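PDB 5E75: SusD-like protein BACOVA_02651 from Bacteroides ovatus, which binds polysaccharide at the cell surface and probably captures xyloglucan before its transport into the periplasm for degradation. Local coordinates for residues A[215-219]-A[363-367]; A[263-268]-A[276-280]; A[31-35]-A[77-82]; A[325-329]-A[449-453]; A[44-50]-A[416-422]. All coordinates share one frame; numbering follows the deposited sequence.

Interaction 1: residues A[215-219]-A[363-367]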
# COMPACT_ATOMS: atom_id res chain seq x y z
N ALA A 215 -5.91 -11.31 14.03
CA ALA A 215 -6.90 -10.69 13.16
C ALA A 215 -8.30 -10.78 13.78
O ALA A 215 -9.06 -9.82 13.74
CB ALA A 215 -6.88 -11.31 11.77
N SER A 216 -8.64 -11.93 14.36
CA SER A 216 -9.97 -12.10 14.95
C SER A 216 -10.18 -11.13 16.11
O SER A 216 -11.25 -10.57 16.27
CB SER A 216 -10.23 -13.53 15.39
OG SER A 216 -9.38 -13.91 16.43
N ASP A 217 -9.12 -10.91 16.89
CA ASP A 217 -9.21 -9.97 18.01
C ASP A 217 -9.60 -8.57 17.48
O ASP A 217 -10.53 -7.93 17.97
CB ASP A 217 -7.87 -9.96 18.76
CG ASP A 217 -7.91 -9.19 20.06
OD1 ASP A 217 -9.00 -8.94 20.62
OD2 ASP A 217 -6.81 -8.84 20.53
N VAL A 218 -8.91 -8.11 16.44
CA VAL A 218 -9.24 -6.81 15.85
C VAL A 218 -10.67 -6.79 15.29
O VAL A 218 -11.45 -5.88 15.56
CB VAL A 218 -8.24 -6.44 14.74
CG1 VAL A 218 -8.61 -5.11 14.09
CG2 VAL A 218 -6.82 -6.36 15.30
N CYS A 219 -11.00 -7.80 14.49
CA CYS A 219 -12.30 -7.83 13.84
C CYS A 219 -13.45 -7.89 14.84
O CYS A 219 -14.45 -7.18 14.70
CB CYS A 219 -12.38 -9.03 12.89
SG CYS A 219 -11.26 -8.94 11.47
N VAL A 363 -7.63 -6.11 7.46
CA VAL A 363 -7.65 -7.08 8.54
C VAL A 363 -8.79 -8.08 8.31
O VAL A 363 -8.61 -9.27 8.57
CB VAL A 363 -7.74 -6.41 9.94
CG1 VAL A 363 -7.57 -7.43 11.03
CG2 VAL A 363 -6.68 -5.33 10.09
N TYR A 364 -9.93 -7.61 7.82
CA TYR A 364 -11.04 -8.52 7.50
C TYR A 364 -10.60 -9.56 6.48
O TYR A 364 -10.85 -10.76 6.64
CB TYR A 364 -12.25 -7.75 6.94
CG TYR A 364 -13.10 -6.99 7.97
CD1 TYR A 364 -12.63 -6.71 9.24
CD2 TYR A 364 -14.39 -6.56 7.64
CE1 TYR A 364 -13.43 -6.03 10.16
CE2 TYR A 364 -15.16 -5.88 8.55
CZ TYR A 364 -14.69 -5.62 9.81
OH TYR A 364 -15.53 -4.96 10.68
N LEU A 365 -9.98 -9.11 5.40
CA LEU A 365 -9.57 -10.03 4.35
C LEU A 365 -8.42 -10.93 4.78
O LEU A 365 -8.35 -12.09 4.39
CB LEU A 365 -9.22 -9.27 3.05
CG LEU A 365 -10.38 -8.53 2.39
CD1 LEU A 365 -9.89 -7.73 1.21
CD2 LEU A 365 -11.46 -9.46 1.95
N THR A 366 -7.52 -10.40 5.60
CA THR A 366 -6.42 -11.20 6.18
C THR A 366 -6.96 -12.32 7.06
O THR A 366 -6.50 -13.46 6.99
CB THR A 366 -5.44 -10.30 6.97
OG1 THR A 366 -4.80 -9.41 6.05
CG2 THR A 366 -4.35 -11.08 7.71
N TYR A 367 -7.95 -12.00 7.88
CA TYR A 367 -8.58 -13.02 8.71
C TYR A 367 -9.19 -14.12 7.84
O TYR A 367 -8.98 -15.31 8.09
CB TYR A 367 -9.65 -12.36 9.59
CG TYR A 367 -10.32 -13.27 10.61
CD1 TYR A 367 -9.70 -14.41 11.09
CD2 TYR A 367 -11.58 -12.95 11.09
CE1 TYR A 367 -10.33 -15.23 12.02
CE2 TYR A 367 -12.22 -13.76 12.02
CZ TYR A 367 -11.58 -14.90 12.48
OH TYR A 367 -12.23 -15.71 13.39
O HOH W 1 -14.46 -4.85 13.11
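The ring of Tyr-367 lies with one face against Ser-216, whose CB sits 4.0 Å from the ring centroid in a CH-pi contact, 29° off the ring normal. Tyr-367 carries CG anti to its own backbone N (chi1 -175°), which sends the ring across to helix 205-221, while its CB meets Ala-215 CB at 3.7 Å. The hydroxyl of Ser-216 turns back into its own helix and bonds to Arg-212 O. Helices 205-221 and 360-372 run roughly antiparallel here, their local axes 9.1 Å apart at an angle of 138°, a packed helix pair in keeping with the TPR-related alpha-helical architecture of the SusD family. Between the two tyrosines enters the thiol of Cys-219: SG comes obliquely to both rings, 3.4 Å from Tyr-364 CD1 and 4.0 Å from Tyr-367 CD2. A leucine in place of Tyr-367 is likely to take the second tyrosine ring away from Cys-219 SG and leave Ser-216 CB without the ring face it rests on. Val-218 crosses Val-363 at about a right angle, CB to CG1 3.9 Å. At the far end a water in the plane of the Tyr-364 ring accepts from Tyr-364 OH at 2.7 Å and donates to Cys-219 O at 2.8 Å.

Interaction 2: residues A[263-268]-A[276-280]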
# COMPACT_ATOMS: atom_id res chain seq x y z
N LEU A 263 0.01 14.67 -5.71
CA LEU A 263 -1.20 15.18 -6.38
C LEU A 263 -1.03 15.29 -7.89
O LEU A 263 -1.87 14.79 -8.66
CB LEU A 263 -1.60 16.54 -5.77
CG LEU A 263 -2.95 17.23 -6.05
CD1 LEU A 263 -2.99 17.93 -7.40
CD2 LEU A 263 -4.09 16.25 -5.94
N SER A 264 0.04 15.94 -8.31
CA SER A 264 0.21 16.27 -9.72
C SER A 264 0.61 15.06 -10.57
O SER A 264 0.36 15.03 -11.78
CB SER A 264 1.25 17.38 -9.85
OG SER A 264 0.80 18.56 -9.20
N ASP A 265 1.21 14.05 -9.94
CA ASP A 265 1.60 12.84 -10.65
C ASP A 265 0.45 11.84 -10.79
O ASP A 265 0.53 10.93 -11.61
CB ASP A 265 2.79 12.18 -9.95
CG ASP A 265 4.10 12.93 -10.19
OD1 ASP A 265 4.61 12.90 -11.33
OD2 ASP A 265 4.61 13.55 -9.25
N LEU A 266 -0.61 12.03 -10.01
CA LEU A 266 -1.79 11.16 -10.05
C LEU A 266 -2.91 11.75 -10.90
O LEU A 266 -3.61 11.04 -11.62
CB LEU A 266 -2.31 10.88 -8.64
CG LEU A 266 -1.35 10.19 -7.67
CD1 LEU A 266 -2.01 10.04 -6.30
CD2 LEU A 266 -0.90 8.84 -8.20
N ALA A 267 -3.09 13.07 -10.82
CA ALA A 267 -4.19 13.75 -11.50
C ALA A 267 -3.90 13.96 -12.99
O ALA A 267 -2.86 14.48 -13.35
CB ALA A 267 -4.51 15.09 -10.81
N PHE A 268 -4.85 13.57 -13.84
CA PHE A 268 -4.66 13.55 -15.29
C PHE A 268 -4.98 14.88 -15.98
O PHE A 268 -4.53 15.12 -17.10
CB PHE A 268 -5.51 12.44 -15.93
CG PHE A 268 -6.96 12.81 -16.13
CD1 PHE A 268 -7.86 12.77 -15.07
CD2 PHE A 268 -7.42 13.17 -17.38
CE1 PHE A 268 -9.20 13.10 -15.27
CE2 PHE A 268 -8.75 13.50 -17.57
CZ PHE A 268 -9.64 13.47 -16.51
N VAL A 276 -5.43 23.38 -10.60
CA VAL A 276 -4.08 23.14 -10.09
C VAL A 276 -3.27 22.29 -11.08
O VAL A 276 -3.78 21.29 -11.61
CB VAL A 276 -4.17 22.45 -8.71
CG1 VAL A 276 -2.83 21.84 -8.30
CG2 VAL A 276 -4.67 23.45 -7.66
N ASN A 277 -2.02 22.65 -11.32
CA ASN A 277 -1.18 21.98 -12.31
C ASN A 277 -1.01 20.50 -12.00
O ASN A 277 -0.83 20.12 -10.84
CB ASN A 277 0.20 22.65 -12.38
CG ASN A 277 0.13 24.06 -12.91
OD1 ASN A 277 -0.68 24.39 -13.78
ND2 ASN A 277 0.99 24.93 -12.38
N CYS A 278 -1.06 19.68 -13.04
CA CYS A 278 -0.91 18.23 -12.91
C CYS A 278 -0.49 17.66 -14.25
O CYS A 278 -0.56 18.38 -15.26
CB CYS A 278 -2.21 17.60 -12.41
SG CYS A 278 -3.60 17.88 -13.47
N TRP A 279 -0.07 16.40 -14.30
CA TRP A 279 0.53 15.86 -15.51
C TRP A 279 0.50 14.32 -15.59
O TRP A 279 1.31 13.72 -16.29
CB TRP A 279 1.97 16.35 -15.62
CG TRP A 279 2.76 16.20 -14.34
CD1 TRP A 279 3.34 15.07 -13.86
CD2 TRP A 279 3.05 17.24 -13.40
NE1 TRP A 279 3.97 15.33 -12.66
CE2 TRP A 279 3.81 16.66 -12.36
CE3 TRP A 279 2.74 18.60 -13.33
CZ2 TRP A 279 4.28 17.41 -11.26
CZ3 TRP A 279 3.19 19.33 -12.24
CH2 TRP A 279 3.95 18.73 -11.22
N SER A 280 -0.44 13.68 -14.92
CA SER A 280 -0.45 12.21 -14.91
C SER A 280 -0.81 11.63 -16.26
O SER A 280 -1.77 12.07 -16.89
CB SER A 280 -1.45 11.67 -13.89
OG SER A 280 -1.29 10.27 -13.75
O HOH W 2 -1.72 14.79 -18.04
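Ser-264 and Trp-279 meet through both backbone and side chain. Among the backbone bonds, Trp-279 N donates to Ser-264 O at 2.9 Å, in the carbonyl plane, and Ser-280 N reaches Ala-267 O at 3.0 Å from above that carbonyl's plane. Carbonyls of the one-turn helix 263-266 and of the residue after it are thus taken up by the returning chain. Side-chain hydroxyls add two bonds in opposite senses: Ser-264 OG, which also receives Met-349 N, donates to Asn-277 O at 2.8 Å, and Ser-280 OG donates to Asp-265 O at 2.9 Å. The indole contributes a further one, its NE1 donating a hydrogen bond to Asp-265 OD1 at 2.8 Å; the carboxylate stands nearly upright to the ring, planes 83° apart, and is met from above its own plane. In the aromatic contact, Ser-264 CB presses on one face of Trp-279, 3.4 Å from the centroid of the six-membered ring. Apolar packing is modest, with Leu-263 and Val-276 crossing at about a right angle, CD1 against CG1, and Ala-267 CB beside Cys-278 CB at 3.8 Å. A water joins Phe-268 O to Ser-280 O. The loop closed in this way links helix 263-266 to strand 283-284, with Leu-266 packing on Tyr-419 and Phe-268 on Pro-329.

Interaction 3: residues A[31-35]-A[77-82]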
# COMPACT_ATOMS: atom_id res chain seq x y z
N ALA A 31 9.36 11.05 8.22
CA ALA A 31 10.08 9.79 8.10
C ALA A 31 9.82 9.06 6.78
O ALA A 31 10.73 8.46 6.22
CB ALA A 31 9.74 8.90 9.25
N TRP A 32 8.58 9.16 6.30
CA TRP A 32 8.11 8.43 5.11
C TRP A 32 8.24 9.22 3.82
O TRP A 32 8.00 8.69 2.73
CB TRP A 32 6.64 8.05 5.31
CG TRP A 32 6.41 7.03 6.38
CD1 TRP A 32 6.05 7.27 7.67
CD2 TRP A 32 6.54 5.61 6.25
NE1 TRP A 32 5.97 6.09 8.37
CE2 TRP A 32 6.25 5.05 7.52
CE3 TRP A 32 6.88 4.75 5.20
CZ2 TRP A 32 6.30 3.67 7.76
CZ3 TRP A 32 6.92 3.39 5.44
CH2 TRP A 32 6.62 2.86 6.70
N PHE A 33 8.64 10.48 3.92
CA PHE A 33 8.57 11.40 2.79
C PHE A 33 9.34 10.91 1.55
O PHE A 33 8.82 11.01 0.44
CB PHE A 33 9.05 12.80 3.22
CG PHE A 33 8.95 13.82 2.12
CD1 PHE A 33 7.76 14.50 1.88
CD2 PHE A 33 10.04 14.09 1.33
CE1 PHE A 33 7.67 15.42 0.86
CE2 PHE A 33 9.95 15.02 0.30
CZ PHE A 33 8.76 15.68 0.07
N ASP A 34 10.55 10.39 1.71
CA ASP A 34 11.36 10.01 0.55
C ASP A 34 10.70 8.88 -0.22
O ASP A 34 10.92 8.74 -1.41
CB ASP A 34 12.80 9.59 0.90
CG ASP A 34 13.69 10.75 1.24
OD1 ASP A 34 13.24 11.91 1.15
OD2 ASP A 34 14.87 10.49 1.59
N TYR A 35 9.92 8.05 0.47
CA TYR A 35 9.17 6.97 -0.18
C TYR A 35 7.89 7.50 -0.82
O TYR A 35 7.64 7.26 -2.00
CB TYR A 35 8.86 5.89 0.85
CG TYR A 35 7.91 4.78 0.42
CD1 TYR A 35 8.18 3.98 -0.68
CD2 TYR A 35 6.76 4.51 1.15
CE1 TYR A 35 7.33 2.95 -1.05
CE2 TYR A 35 5.89 3.49 0.77
CZ TYR A 35 6.19 2.71 -0.32
OH TYR A 35 5.36 1.68 -0.71
N SER A 77 16.14 4.79 0.55
CA SER A 77 16.34 5.95 1.42
C SER A 77 15.17 6.20 2.35
O SER A 77 15.35 6.45 3.54
CB SER A 77 16.60 7.22 0.60
OG SER A 77 16.76 8.36 1.46
N GLY A 78 13.95 6.16 1.81
CA GLY A 78 12.76 6.40 2.60
C GLY A 78 12.55 5.40 3.71
O GLY A 78 12.31 5.77 4.86
N PHE A 79 12.63 4.10 3.38
CA PHE A 79 12.41 3.09 4.39
C PHE A 79 13.51 3.18 5.45
O PHE A 79 13.20 3.07 6.63
CB PHE A 79 12.36 1.69 3.77
CG PHE A 79 11.20 1.46 2.84
CD1 PHE A 79 9.89 1.73 3.23
CD2 PHE A 79 11.41 0.99 1.57
CE1 PHE A 79 8.81 1.51 2.35
CE2 PHE A 79 10.35 0.78 0.69
CZ PHE A 79 9.06 1.04 1.09
N TYR A 80 14.76 3.38 5.03
CA TYR A 80 15.82 3.53 6.03
C TYR A 80 15.71 4.83 6.82
O TYR A 80 16.16 4.89 7.95
CB TYR A 80 17.23 3.31 5.43
CG TYR A 80 17.55 1.84 5.41
CD1 TYR A 80 17.82 1.16 6.58
CD2 TYR A 80 17.50 1.09 4.23
CE1 TYR A 80 18.08 -0.18 6.60
CE2 TYR A 80 17.76 -0.28 4.25
CZ TYR A 80 18.05 -0.90 5.44
OH TYR A 80 18.30 -2.26 5.47
N SER A 81 15.06 5.85 6.26
CA SER A 81 14.76 7.05 7.03
C SER A 81 13.78 6.76 8.17
O SER A 81 13.91 7.27 9.28
CB SER A 81 14.21 8.16 6.13
OG SER A 81 15.22 8.70 5.30
N VAL A 82 12.79 5.92 7.89
CA VAL A 82 11.88 5.47 8.95
C VAL A 82 12.65 4.71 10.03
O VAL A 82 12.47 4.96 11.23
CB VAL A 82 10.71 4.59 8.40
CG1 VAL A 82 9.81 4.14 9.54
CG2 VAL A 82 9.89 5.35 7.37
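Asp-34 and Gly-78 bring their CA atoms within 4.4 Å, with Ala-31 beside Val-82 further along, and the two segments run past each other in opposite senses. Such closeness depends on Gly-78: a beta carbon there would fall 2.6 Å from Tyr-35 N, a clash. Instead Asp-34 CB lies directly against Gly-78 CA at 3.6 Å. Asp-34 OD2 accepts a hydrogen bond from Ser-77 OG at 2.9 Å on its anti lone pair. Ser-81 OG turns back to Ser-77 O, which also takes Ser-81 N, the two donors arriving from opposite faces of the carbonyl. On the buried side Val-82 CG2 stands over the Trp-32 indole, 3.6 Å from the centroid of the six-membered ring and 14° off its normal. Phe-79 pushes its CZ over one face of Tyr-35, 3.3 Å from CE1, with the ring planes at 42°. Tyr-35 reaches this partner because its chi1 of 171° swings the ring away from the backbone nitrogen, and its hydroxyl bonds to that of Tyr-423. Were Tyr-35 a valine, Phe-79 CZ would probably lose the aromatic surface beneath it and Tyr-423 a hydroxyl partner. Helix 103-125 joins the same core through Met-116 on Trp-32 and Met-124 on Phe-79. Glycine-mediated close packing of a short helical segment on the long helix 70-95 is one of the contacts within the helical N-terminal part of this SusD-family fold, whose family belongs to the TPR clan.

Interaction 4: residues A[325-329]-A[449-453]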
# COMPACT_ATOMS: atom_id res chain seq x y z
N GLY A 325 -13.78 11.42 -21.18
CA GLY A 325 -12.74 10.80 -21.97
C GLY A 325 -13.02 9.33 -22.23
O GLY A 325 -14.08 8.82 -21.88
N THR A 326 -12.03 8.64 -22.79
CA THR A 326 -12.18 7.23 -23.15
C THR A 326 -11.02 6.40 -22.64
O THR A 326 -10.72 5.35 -23.17
CB THR A 326 -12.30 7.03 -24.68
OG1 THR A 326 -11.11 7.47 -25.33
CG2 THR A 326 -13.49 7.82 -25.21
N ALA A 327 -10.37 6.89 -21.59
CA ALA A 327 -9.28 6.18 -20.94
C ALA A 327 -9.69 5.79 -19.51
O ALA A 327 -10.88 5.55 -19.24
CB ALA A 327 -8.04 7.01 -20.98
N SER A 328 -8.73 5.69 -18.60
CA SER A 328 -9.02 5.19 -17.26
C SER A 328 -8.11 5.87 -16.22
O SER A 328 -7.43 5.19 -15.44
CB SER A 328 -8.91 3.66 -17.22
OG SER A 328 -7.72 3.22 -17.83
N PRO A 329 -8.08 7.20 -16.20
CA PRO A 329 -7.17 7.87 -15.28
C PRO A 329 -7.53 7.63 -13.81
O PRO A 329 -8.65 7.24 -13.45
CB PRO A 329 -7.29 9.35 -15.68
CG PRO A 329 -8.65 9.48 -16.34
CD PRO A 329 -8.88 8.16 -17.00
N THR A 449 -4.92 0.38 -24.28
CA THR A 449 -5.79 0.53 -25.44
C THR A 449 -6.37 1.94 -25.46
O THR A 449 -6.50 2.58 -24.43
CB THR A 449 -6.87 -0.56 -25.45
OG1 THR A 449 -7.31 -0.79 -26.79
CG2 THR A 449 -8.05 -0.23 -24.54
N ASP A 450 -6.67 2.42 -26.67
CA ASP A 450 -7.05 3.81 -26.86
C ASP A 450 -8.41 4.17 -26.30
O ASP A 450 -8.61 5.29 -25.82
CB ASP A 450 -7.11 4.13 -28.35
CG ASP A 450 -5.76 4.37 -28.96
OD1 ASP A 450 -4.78 4.61 -28.23
OD2 ASP A 450 -5.69 4.34 -30.21
N ALA A 451 -9.36 3.24 -26.37
CA ALA A 451 -10.72 3.53 -25.98
C ALA A 451 -11.33 2.45 -25.11
O ALA A 451 -11.35 1.27 -25.45
CB ALA A 451 -11.60 3.75 -27.22
N ILE A 452 -11.85 2.90 -23.98
CA ILE A 452 -12.62 2.08 -23.07
C ILE A 452 -13.97 2.76 -22.94
O ILE A 452 -14.05 3.92 -22.52
CB ILE A 452 -11.93 1.97 -21.70
CG1 ILE A 452 -10.55 1.33 -21.88
CG2 ILE A 452 -12.79 1.17 -20.75
CD1 ILE A 452 -9.73 1.32 -20.61
N ILE A 453 -15.03 2.07 -23.32
CA ILE A 453 -16.38 2.64 -23.28
C ILE A 453 -17.34 1.67 -22.61
O ILE A 453 -16.98 0.53 -22.33
CB ILE A 453 -16.87 3.00 -24.71
CG1 ILE A 453 -16.96 1.75 -25.58
CG2 ILE A 453 -15.91 4.01 -25.33
CD1 ILE A 453 -17.61 2.00 -26.94
O HOH W 3 -8.33 3.70 -22.91
O HOH W 4 -13.43 5.02 -20.09
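The flat group at the centre of this contact is the carbonyl of Thr-326, which Ile-452 N meets at 2.8 Å, tilted 30° to one side of the carbonyl plane. A water comes to the same oxygen much nearer that plane and slightly to its other side, 2.9 Å from Thr-326 O, and also donates to Thr-449 O. Ala-451 CA is a third neighbour, its CA-H pointing to Thr-326 O across 3.3 Å. Asp-450 and Ala-451 both face Gly-463 in a classic beta bulge, the irregularity with which strand 451-454 begins. That strand is an outer one of a three-stranded antiparallel sheet: Ala-451 and Ile-453 bond through their backbones to Gly-463 and His-461 of strand 460-465, whereas Ile-452 presents its N-H to the loop 325-329. The loop thus fastens to the outer edge of the sheet without extending it as a regular strand.

Side chains meet sparingly. Ile-452 is extended at its end (chi2 174°), which carries CD1 to within 3.9 Å of Ser-328 OG; that hydroxyl is hydrogen-bonded to Gly-284 O. Further in, Leu-289 of helix 286-291 touches both Ser-328 and Ile-452, so the isoleucine lies between the loop, the helix and Phe-462 of the next strand. Thr-326 packs on Tyr-465 of the same strand. One more water spans the two backbones, donating to Ala-327 O and to Ile-452 O at 2.7 Å each.

Interaction 5: residues A[44-50]-A[416-422]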
# COMPACT_ATOMS: atom_id res chain seq x y z
N GLY A 44 4.43 0.11 -5.23
CA GLY A 44 3.29 -0.48 -4.56
C GLY A 44 2.12 -0.81 -5.47
O GLY A 44 1.44 -1.83 -5.29
N SER A 45 1.86 0.06 -6.45
CA SER A 45 0.72 -0.08 -7.37
C SER A 45 1.12 -0.46 -8.80
O SER A 45 0.53 -1.37 -9.38
CB SER A 45 -0.14 1.19 -7.38
OG SER A 45 -1.06 1.19 -6.30
N GLY A 46 2.11 0.23 -9.36
CA GLY A 46 2.51 -0.06 -10.72
C GLY A 46 2.94 -1.51 -10.90
O GLY A 46 2.53 -2.20 -11.82
N ARG A 47 3.78 -1.98 -9.99
CA ARG A 47 4.34 -3.31 -10.13
C ARG A 47 3.28 -4.40 -10.00
O ARG A 47 3.45 -5.49 -10.53
CB ARG A 47 5.47 -3.51 -9.12
CG ARG A 47 6.39 -4.69 -9.45
CD ARG A 47 7.70 -4.46 -8.78
NE ARG A 47 8.66 -5.54 -8.94
CZ ARG A 47 9.45 -5.73 -10.00
NH1 ARG A 47 9.35 -4.94 -11.06
NH2 ARG A 47 10.33 -6.71 -9.99
N ALA A 48 2.17 -4.10 -9.33
CA ALA A 48 1.03 -5.00 -9.25
C ALA A 48 0.16 -4.97 -10.51
O ALA A 48 -0.78 -5.74 -10.62
CB ALA A 48 0.15 -4.64 -8.06
N ASN A 49 0.48 -4.07 -11.43
CA ASN A 49 -0.36 -3.76 -12.58
C ASN A 49 -1.71 -3.15 -12.19
O ASN A 49 -2.72 -3.36 -12.84
CB ASN A 49 -0.57 -4.97 -13.51
CG ASN A 49 -0.96 -4.56 -14.92
OD1 ASN A 49 -0.50 -3.54 -15.42
ND2 ASN A 49 -1.77 -5.38 -15.58
N ASP A 50 -1.72 -2.34 -11.14
CA ASP A 50 -2.92 -1.55 -10.84
C ASP A 50 -3.16 -0.60 -12.01
O ASP A 50 -4.30 -0.37 -12.43
CB ASP A 50 -2.75 -0.69 -9.59
CG ASP A 50 -2.90 -1.44 -8.26
OD1 ASP A 50 -3.01 -2.68 -8.21
OD2 ASP A 50 -2.86 -0.75 -7.22
N GLY A 416 -6.98 -1.23 -4.80
CA GLY A 416 -6.43 -0.62 -6.00
C GLY A 416 -6.00 0.82 -5.77
O GLY A 416 -6.72 1.59 -5.13
N MET A 417 -4.82 1.17 -6.27
CA MET A 417 -4.27 2.53 -6.15
C MET A 417 -4.05 2.96 -4.70
O MET A 417 -4.00 4.14 -4.40
CB MET A 417 -5.12 3.55 -6.94
CG MET A 417 -5.16 3.30 -8.45
SD MET A 417 -3.55 3.01 -9.21
CE MET A 417 -2.61 4.42 -8.59
N GLU A 418 -3.85 1.99 -3.81
CA GLU A 418 -3.41 2.28 -2.44
C GLU A 418 -1.97 1.82 -2.19
O GLU A 418 -1.50 1.83 -1.06
CB GLU A 418 -4.34 1.66 -1.39
CG GLU A 418 -5.69 2.35 -1.39
CD GLU A 418 -6.68 1.76 -0.41
OE1 GLU A 418 -6.37 1.61 0.80
OE2 GLU A 418 -7.81 1.52 -0.87
N TYR A 419 -1.28 1.45 -3.26
CA TYR A 419 0.16 1.17 -3.18
C TYR A 419 0.46 -0.01 -2.28
O TYR A 419 1.50 -0.03 -1.61
CB TYR A 419 0.93 2.43 -2.77
CG TYR A 419 0.28 3.74 -3.23
CD1 TYR A 419 0.03 4.01 -4.57
CD2 TYR A 419 -0.09 4.69 -2.29
CE1 TYR A 419 -0.60 5.23 -4.95
CE2 TYR A 419 -0.70 5.88 -2.66
CZ TYR A 419 -0.96 6.13 -3.97
OH TYR A 419 -1.56 7.34 -4.26
N SER A 420 -0.44 -0.99 -2.28
CA SER A 420 -0.31 -2.17 -1.43
C SER A 420 -0.36 -3.49 -2.19
O SER A 420 0.16 -4.49 -1.72
CB SER A 420 -1.42 -2.16 -0.39
OG SER A 420 -2.69 -2.09 -1.01
N ASN A 421 -0.99 -3.53 -3.35
CA ASN A 421 -1.21 -4.79 -4.03
C ASN A 421 0.08 -5.51 -4.38
O ASN A 421 0.12 -6.73 -4.31
CB ASN A 421 -2.10 -4.63 -5.27
CG ASN A 421 -3.56 -4.41 -4.93
OD1 ASN A 421 -4.05 -4.80 -3.86
ND2 ASN A 421 -4.28 -3.80 -5.85
N TRP A 422 1.14 -4.80 -4.73
CA TRP A 422 2.37 -5.50 -5.13
C TRP A 422 2.94 -6.29 -3.96
O TRP A 422 3.41 -7.42 -4.13
CB TRP A 422 3.43 -4.57 -5.70
CG TRP A 422 4.71 -5.34 -5.98
CD1 TRP A 422 5.94 -5.12 -5.44
CD2 TRP A 422 4.84 -6.48 -6.85
NE1 TRP A 422 6.85 -6.05 -5.92
CE2 TRP A 422 6.19 -6.89 -6.78
CE3 TRP A 422 3.96 -7.19 -7.66
CZ2 TRP A 422 6.66 -7.99 -7.49
CZ3 TRP A 422 4.43 -8.27 -8.36
CH2 TRP A 422 5.77 -8.65 -8.29
O HOH W 5 -2.57 -1.33 -4.47
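Arg-47 lays its aliphatic chain over one face of the Trp-422 indole, with CG 3.6 Å from the centroid of the five-membered ring. The chain is extended from CG to NE, so CD follows the same face toward NE1, while the guanidinium is turned steeply to the ring, planes 77° apart. Its NH2 goes on to Ile-493 O, and a bound Tris molecule, probably from the crystallisation liquor, lies about 4 Å from the arginine side chain. Equally tight is the backbone at Gly-44, where a beta carbon would collide with Tyr-419 O; Gly-44 O accepts Trp-422 N at 3.0 Å. Asp-50 is gripped at both oxygens. Asn-421 ND2 reaches Asp-50 OD1 at 2.9 Å in a nearly straight bond (172°), on the syn side. Asp-50 OD2 takes Met-417 N at 2.9 Å and Ser-45 OG at 2.8 Å from opposite faces of the carboxylate, which should fix its rotation.

The other part of the contact is looser. A water fills in between Asp-50 OD2 and Asn-421 N, donating to the first and accepting from the second. Beyond it Tyr-419 N makes a weak bond to Ser-45 OG, and Tyr-419 and Ser-420 are partly exposed. Asn-49, with positive phi, ends the helix in a Schellman motif, closing a type I turn that starts at Gly-46. The contact thereby sets the C-terminal end of helix 40-46, just ahead of strand 51-52, against the first turn of helix 421-431, with Phe-415 of helix 404-415 packing on Ser-420 and Asn-421.

How the interactions relate
Interaction 5 lies nearest the middle of the protein, its centre about 7 Å from that of the chain, and joins segments 366 residues apart; interactions 1 and 2 are nested within the loop it closes. Interaction 2 touches it directly, Leu-266 CD1 lying 3.4 Å from Tyr-419 OH, and also touches interaction 4, where Phe-268 CG packs on Pro-329 CB at 3.5 Å. These three form a continuous path outward to the sheet edge. Interaction 3 comes within about 4 Å of interaction 5, nearest atoms, without touching. Interaction 1 touches none of the others; its nearest atoms are about 8 Å from interaction 5. The bound Tris lies beside interaction 5.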